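Local coordinates for protein Rv1989c (MbcT) (Mycobacterium tuberculosis, PDB 6FKG) that degrades NAD(+) by phosphorolysis, as the toxin of a type II toxin-antitoxin pair that kills the cell unless its cognate antitoxin MbcA neutralises it, at residues 100-105 against 129-134; 11-16 against 136-141. One frame throughout, in Å; residues are numbered along the deposited sequence.

Interaction 1: residues 100-105 against 129-134; sequences AVLDLT and QAVGHA
Strand 100-103 runs past helix segment 129-134 and turns Leu102, then Leu104 just beyond its end, toward it; Leu102 CA and Gly132 CA are 9.0 Å apart. This is helix-on-sheet packing in the RES domain: the end of strand 89-103, which pairs in parallel with strand 142-147, is covered by helix 126-137. One valine meets two leucines here. Val131 turns CG1 to the side opposite its backbone N (chi1 171°), which carries this methyl to the leucines. CG1 meets Leu104 CD1 tip to tip at 3.8 Å, while the Leu102 side chain lies at about a right angle to the valine and brings CD2 to 4.0 Å from the same CG1. All three side chains are buried, and the contact is purely apolar. Ile13 of helix 7-16 also touches Leu102 and Val131, and Pro47 of a neighbouring MbcA chain packs on Val131. At the strand's end Asp103 opens an Asx turn. Asp103 OD1 takes two bonds there: Thr105 OG1 at 2.6 Å reaches its syn lone pair, and Thr105 N at 3.0 Å approaches from above the carboxylate plane.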
loop_
_atom_site.group_PDB
_atom_site.type_symbol
_atom_site.label_atom_id
_atom_site.label_comp_id
_atom_site.label_asym_id
_atom_site.label_seq_id
_atom_site.Cartn_x
_atom_site.Cartn_y
_atom_site.Cartn_z
ATOM N N ALA B 100 23.287 -20.564 -36.093
ATOM C CA ALA B 100 24.334 -20.500 -35.076
ATOM C C ALA B 100 23.714 -20.723 -33.712
ATOM O O ALA B 100 23.112 -19.817 -33.141
ATOM C CB ALA B 100 25.070 -19.147 -35.125
ATOM N N VAL B 101 23.853 -21.937 -33.188
ATOM C CA VAL B 101 23.116 -22.309 -31.993
ATOM C C VAL B 101 24.020 -22.766 -30.856
ATOM O O VAL B 101 25.077 -23.356 -31.080
ATOM C CB VAL B 101 22.102 -23.436 -32.300
ATOM C CG1 VAL B 101 21.104 -22.976 -33.346
ATOM C CG2 VAL B 101 22.835 -24.692 -32.774
ATOM N N LEU B 102 23.602 -22.465 -29.630
ATOM C CA LEU B 102 24.205 -23.061 -28.450
ATOM C C LEU B 102 23.845 -24.547 -28.407
ATOM O O LEU B 102 22.666 -24.897 -28.342
ATOM C CB LEU B 102 23.719 -22.357 -27.183
ATOM C CG LEU B 102 24.297 -22.888 -25.866
ATOM C CD1 LEU B 102 25.799 -22.628 -25.766
ATOM C CD2 LEU B 102 23.554 -22.232 -24.709
ATOM N N ASP B 103 24.848 -25.420 -28.455
ATOM C CA ASP B 103 24.584 -26.859 -28.517
ATOM C C ASP B 103 24.522 -27.482 -27.132
ATOM O O ASP B 103 25.551 -27.728 -26.520
ATOM C CB ASP B 103 25.658 -27.572 -29.345
ATOM C CG ASP B 103 25.373 -29.054 -29.524
ATOM O OD1 ASP B 103 24.296 -29.536 -29.103
ATOM O OD2 ASP B 103 26.230 -29.740 -30.103
ATOM N N LEU B 104 23.312 -27.772 -26.664
ATOM C CA LEU B 104 23.137 -28.388 -25.351
ATOM C C LEU B 104 22.681 -29.846 -25.472
ATOM O O LEU B 104 22.069 -30.385 -24.550
ATOM C CB LEU B 104 22.120 -27.592 -24.518
ATOM C CG LEU B 104 22.486 -26.127 -24.270
ATOM C CD1 LEU B 104 21.433 -25.432 -23.387
ATOM C CD2 LEU B 104 23.873 -26.009 -23.656
ATOM N N THR B 105 22.980 -30.483 -26.602
ATOM C CA THR B 105 22.562 -31.870 -26.797
ATOM C C THR B 105 23.491 -32.849 -26.089
ATOM O O THR B 105 23.132 -34.011 -25.899
ATOM C CB THR B 105 22.468 -32.236 -28.297
ATOM O OG1 THR B 105 23.745 -32.061 -28.914
ATOM C CG2 THR B 105 21.421 -31.338 -28.994
ATOM N N GLN B 129 15.151 -21.257 -18.812
ATOM C CA GLN B 129 14.828 -19.907 -19.291
ATOM C C GLN B 129 16.006 -18.953 -19.142
ATOM O O GLN B 129 16.252 -18.120 -20.011
ATOM C CB GLN B 129 13.611 -19.351 -18.555
ATOM C CG GLN B 129 12.303 -20.014 -18.975
ATOM C CD GLN B 129 11.111 -19.477 -18.210
ATOM O OE1 GLN B 129 11.190 -19.241 -17.005
ATOM N NE2 GLN B 129 10.003 -19.264 -18.911
ATOM N N ALA B 130 16.739 -19.071 -18.041
ATOM C CA ALA B 130 17.907 -18.224 -17.839
ATOM C C ALA B 130 18.951 -18.511 -18.908
ATOM O O ALA B 130 19.603 -17.595 -19.416
ATOM C CB ALA B 130 18.493 -18.434 -16.458
ATOM N N VAL B 131 19.099 -19.787 -19.257
ATOM C CA VAL B 131 20.064 -20.171 -20.280
ATOM C C VAL B 131 19.638 -19.649 -21.663
ATOM O O VAL B 131 20.463 -19.089 -22.403
ATOM C CB VAL B 131 20.260 -21.715 -20.308
ATOM C CG1 VAL B 131 21.082 -22.133 -21.510
ATOM C CG2 VAL B 131 20.935 -22.182 -19.017
ATOM N N GLY B 132 18.365 -19.815 -22.015
ATOM C CA GLY B 132 17.863 -19.280 -23.281
ATOM C C GLY B 132 17.979 -17.764 -23.319
ATOM O O GLY B 132 18.350 -17.181 -24.339
ATOM N N HIS B 133 17.673 -17.116 -22.201
ATOM C CA HIS B 133 17.810 -15.666 -22.105
ATOM C C HIS B 133 19.244 -15.241 -22.418
ATOM O O HIS B 133 19.477 -14.323 -23.199
ATOM C CB HIS B 133 17.415 -15.194 -20.716
ATOM C CG HIS B 133 17.414 -13.705 -20.550
ATOM N ND1 HIS B 133 17.348 -13.101 -19.312
ATOM C CD2 HIS B 133 17.437 -12.699 -21.457
ATOM C CE1 HIS B 133 17.347 -11.786 -19.462
ATOM N NE2 HIS B 133 17.409 -11.519 -20.756
ATOM N N ALA B 134 20.206 -15.914 -21.804
ATOM C CA ALA B 134 21.612 -15.552 -21.992
ATOM C C ALA B 134 22.071 -15.787 -23.433
ATOM O O ALA B 134 22.819 -14.981 -23.983
ATOM C CB ALA B 134 22.493 -16.332 -21.021
#

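Interaction 2: residues 11-16 against 136-141; sequences QRIDAR and WFLHMQ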
loop_
_atom_site.group_PDB
_atom_site.type_symbol
_atom_site.label_atom_id
_atom_site.label_comp_id
_atom_site.label_asym_id
_atom_site.label_seq_id
_atom_site.Cartn_x
_atom_site.Cartn_y
_atom_site.Cartn_z
ATOM N N GLN B 11 29.162 -15.644 -19.176
ATOM C CA GLN B 11 30.545 -15.931 -19.541
ATOM C C GLN B 11 30.697 -17.382 -19.976
ATOM O O GLN B 11 31.356 -17.677 -20.977
ATOM C CB GLN B 11 31.493 -15.641 -18.378
ATOM C CG GLN B 11 32.954 -15.528 -18.795
ATOM C CD GLN B 11 33.286 -14.174 -19.419
ATOM O OE1 GLN B 11 32.468 -13.253 -19.410
ATOM N NE2 GLN B 11 34.499 -14.049 -19.952
ATOM N N ARG B 12 30.079 -18.286 -19.224
ATOM C CA ARG B 12 30.186 -19.709 -19.525
ATOM C C ARG B 12 29.557 -20.026 -20.870
ATOM O O ARG B 12 30.112 -20.792 -21.652
ATOM C CB ARG B 12 29.534 -20.546 -18.428
ATOM C CG ARG B 12 30.318 -20.572 -17.139
ATOM C CD ARG B 12 31.779 -20.862 -17.412
ATOM N NE ARG B 12 32.400 -21.580 -16.307
ATOM C CZ ARG B 12 32.195 -22.866 -16.042
ATOM N NH1 ARG B 12 31.377 -23.584 -16.805
ATOM N NH2 ARG B 12 32.804 -23.433 -15.012
ATOM N N ILE B 13 28.396 -19.441 -21.142
ATOM C CA ILE B 13 27.718 -19.704 -22.405
ATOM C C ILE B 13 28.527 -19.140 -23.576
ATOM O O ILE B 13 28.689 -19.802 -24.606
ATOM C CB ILE B 13 26.281 -19.137 -22.383
ATOM C CG1 ILE B 13 25.416 -20.014 -21.461
ATOM C CG2 ILE B 13 25.690 -19.092 -23.794
ATOM C CD1 ILE B 13 24.074 -19.437 -21.125
ATOM N N ASP B 14 29.056 -17.932 -23.418
ATOM C CA ASP B 14 29.941 -17.359 -24.437
ATOM C C ASP B 14 31.134 -18.273 -24.722
ATOM O O ASP B 14 31.527 -18.457 -25.878
ATOM C CB ASP B 14 30.444 -15.977 -24.003
ATOM C CG ASP B 14 31.423 -15.369 -25.002
ATOM O OD1 ASP B 14 30.973 -14.747 -25.983
ATOM O OD2 ASP B 14 32.646 -15.515 -24.810
ATOM N N ALA B 15 31.710 -18.837 -23.660
ATOM C CA ALA B 15 32.847 -19.750 -23.785
ATOM C C ALA B 15 32.473 -20.996 -24.574
ATOM O O ALA B 15 33.288 -21.515 -25.332
ATOM C CB ALA B 15 33.372 -20.138 -22.410
ATOM N N ARG B 16 31.247 -21.484 -24.390
ATOM C CA ARG B 16 30.768 -22.630 -25.171
ATOM C C ARG B 16 30.704 -22.277 -26.652
ATOM O O ARG B 16 31.027 -23.096 -27.513
ATOM C CB ARG B 16 29.382 -23.091 -24.708
ATOM C CG ARG B 16 29.274 -23.516 -23.256
ATOM C CD ARG B 16 30.061 -24.778 -22.981
ATOM N NE ARG B 16 29.701 -25.880 -23.873
ATOM C CZ ARG B 16 30.290 -27.072 -23.837
ATOM N NH1 ARG B 16 31.248 -27.304 -22.953
ATOM N NH2 ARG B 16 29.925 -28.030 -24.682
ATOM N N TRP B 136 20.282 -15.681 -26.139
ATOM C CA TRP B 136 19.690 -14.601 -26.927
ATOM C C TRP B 136 20.415 -13.288 -26.685
ATOM O O TRP B 136 20.674 -12.511 -27.614
ATOM C CB TRP B 136 18.213 -14.439 -26.588
ATOM C CG TRP B 136 17.634 -13.123 -27.072
ATOM C CD1 TRP B 136 17.191 -12.835 -28.338
ATOM C CD2 TRP B 136 17.446 -11.931 -26.297
ATOM N NE1 TRP B 136 16.734 -11.526 -28.394
ATOM C CE2 TRP B 136 16.874 -10.959 -27.151
ATOM C CE3 TRP B 136 17.685 -11.596 -24.953
ATOM C CZ2 TRP B 136 16.542 -9.675 -26.708
ATOM C CZ3 TRP B 136 17.360 -10.313 -24.515
ATOM C CH2 TRP B 136 16.790 -9.372 -25.389
ATOM N N PHE B 137 20.743 -13.047 -25.424
ATOM C CA PHE B 137 21.455 -11.840 -25.038
ATOM C C PHE B 137 22.806 -11.744 -25.753
ATOM O O PHE B 137 23.228 -10.654 -26.136
ATOM C CB PHE B 137 21.643 -11.807 -23.521
ATOM C CG PHE B 137 22.365 -10.592 -23.033
ATOM C CD1 PHE B 137 21.703 -9.384 -22.920
ATOM C CD2 PHE B 137 23.709 -10.656 -22.700
ATOM C CE1 PHE B 137 22.365 -8.254 -22.478
ATOM C CE2 PHE B 137 24.376 -9.532 -22.263
ATOM C CZ PHE B 137 23.701 -8.329 -22.150
ATOM N N LEU B 138 23.458 -12.889 -25.956
ATOM C CA LEU B 138 24.757 -12.968 -26.633
ATOM C C LEU B 138 24.642 -13.006 -28.159
ATOM O O LEU B 138 25.627 -13.244 -28.854
ATOM C CB LEU B 138 25.533 -14.204 -26.159
ATOM C CG LEU B 138 25.940 -14.143 -24.688
ATOM C CD1 LEU B 138 26.443 -15.506 -24.202
ATOM C CD2 LEU B 138 26.997 -13.061 -24.490
ATOM N N HIS B 139 23.430 -12.774 -28.657
ATOM C CA HIS B 139 23.131 -12.726 -30.083
ATOM C C HIS B 139 23.299 -14.070 -30.775
ATOM O O HIS B 139 23.557 -14.126 -31.969
ATOM C CB HIS B 139 23.990 -11.658 -30.781
ATOM C CG HIS B 139 23.536 -10.263 -30.503
ATOM N ND1 HIS B 139 23.693 -9.661 -29.273
ATOM C CD2 HIS B 139 22.906 -9.358 -31.289
ATOM C CE1 HIS B 139 23.186 -8.442 -29.315
ATOM N NE2 HIS B 139 22.704 -8.232 -30.527
ATOM N N MET B 140 23.153 -15.157 -30.028
ATOM C CA MET B 140 23.123 -16.471 -30.648
ATOM C C MET B 140 21.771 -16.635 -31.327
ATOM O O MET B 140 20.796 -16.036 -30.899
ATOM C CB MET B 140 23.353 -17.571 -29.613
ATOM C CG MET B 140 24.706 -17.494 -28.970
ATOM S SD MET B 140 24.946 -18.728 -27.693
ATOM C CE MET B 140 26.712 -18.524 -27.368
ATOM N N GLN B 141 21.714 -17.438 -32.383
ATOM C CA GLN B 141 20.497 -17.531 -33.170
ATOM C C GLN B 141 19.505 -18.516 -32.555
ATOM O O GLN B 141 18.320 -18.505 -32.878
ATOM C CB GLN B 141 20.829 -17.929 -34.605
ATOM C CG GLN B 141 21.558 -16.835 -35.372
ATOM C CD GLN B 141 21.696 -17.163 -36.833
ATOM O OE1 GLN B 141 22.164 -18.242 -37.194
ATOM N NE2 GLN B 141 21.290 -16.236 -37.689
#
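Helix segment 11-16 lies beside the end of helix 126-137 and the turn that follows it, coming nearest where Asp14 CA and Leu138 CA are 7.1 Å apart. Leu138 and Met140 reach across to Ile13 and to backbone atoms of Ile13 and Asp14. Leu138 does so with a single methyl: CD1 is 3.7 Å from Ile13 CG2 and also 3.7 Å from Asp14 N, so the leucine tip rests partly on another side chain and partly on the main chain. The base of the aspartate adds to this seat, Asp14 CB being 4.0 Å from Leu138 CD1. Ile13 CG2 stands anti to the backbone N and is shared, since Met140 CE approaches it at 3.8 Å. The methionine is extended beyond CG (chi2 177°, chi3 171°), which carries CE far enough to lie 3.6 Å from Ile13 O as well. Both side chains reach Ile13 from a Schellman motif that closes helix 126-137. His139, with positive phi (67°), is its C-prime residue; His139 N bonds to Trp136 O at 3.0 Å, and Met140 N bonds back to Ala135 O. This reversal places Leu138 and Met140, one before and one after the C-prime residue, with both CB atoms directed at helix 7-16. Burial falls off across the patch: Ile13 and Met140 are buried, whereas Leu138 is partly exposed and Asp14 exposed. Val7 of a neighbouring MbcA chain packs on both Asp14 and Leu138, so the antitoxin borders this outer side. Inward, Met140 touches Leu102 of strand 89-103. On the far side of the turn from Ile13, His139 ND1 makes a weak bond to Phe137 O.

In the fold
Both interactions use helix 126-137, and their centres lie only 7 Å apart. Interaction 1 sets the middle of that helix on the end of strand 89-103 and is buried; interaction 2 joins its C-terminal turn to the N-terminal helix 7-16, farther from the chain centre and only partly buried. Each is apolar across its segments, but 100-105 meets 129-134 through methyls alone, whereas 11-16 also offers backbone atoms to the side chains facing it. Ile13 bridges the two, its CD1 lying 3.5 Å from Ala134 CB. A polar tie is added where Ala100 N probably hydrogen-bonds Gln141 OE1, at 2.8 Å.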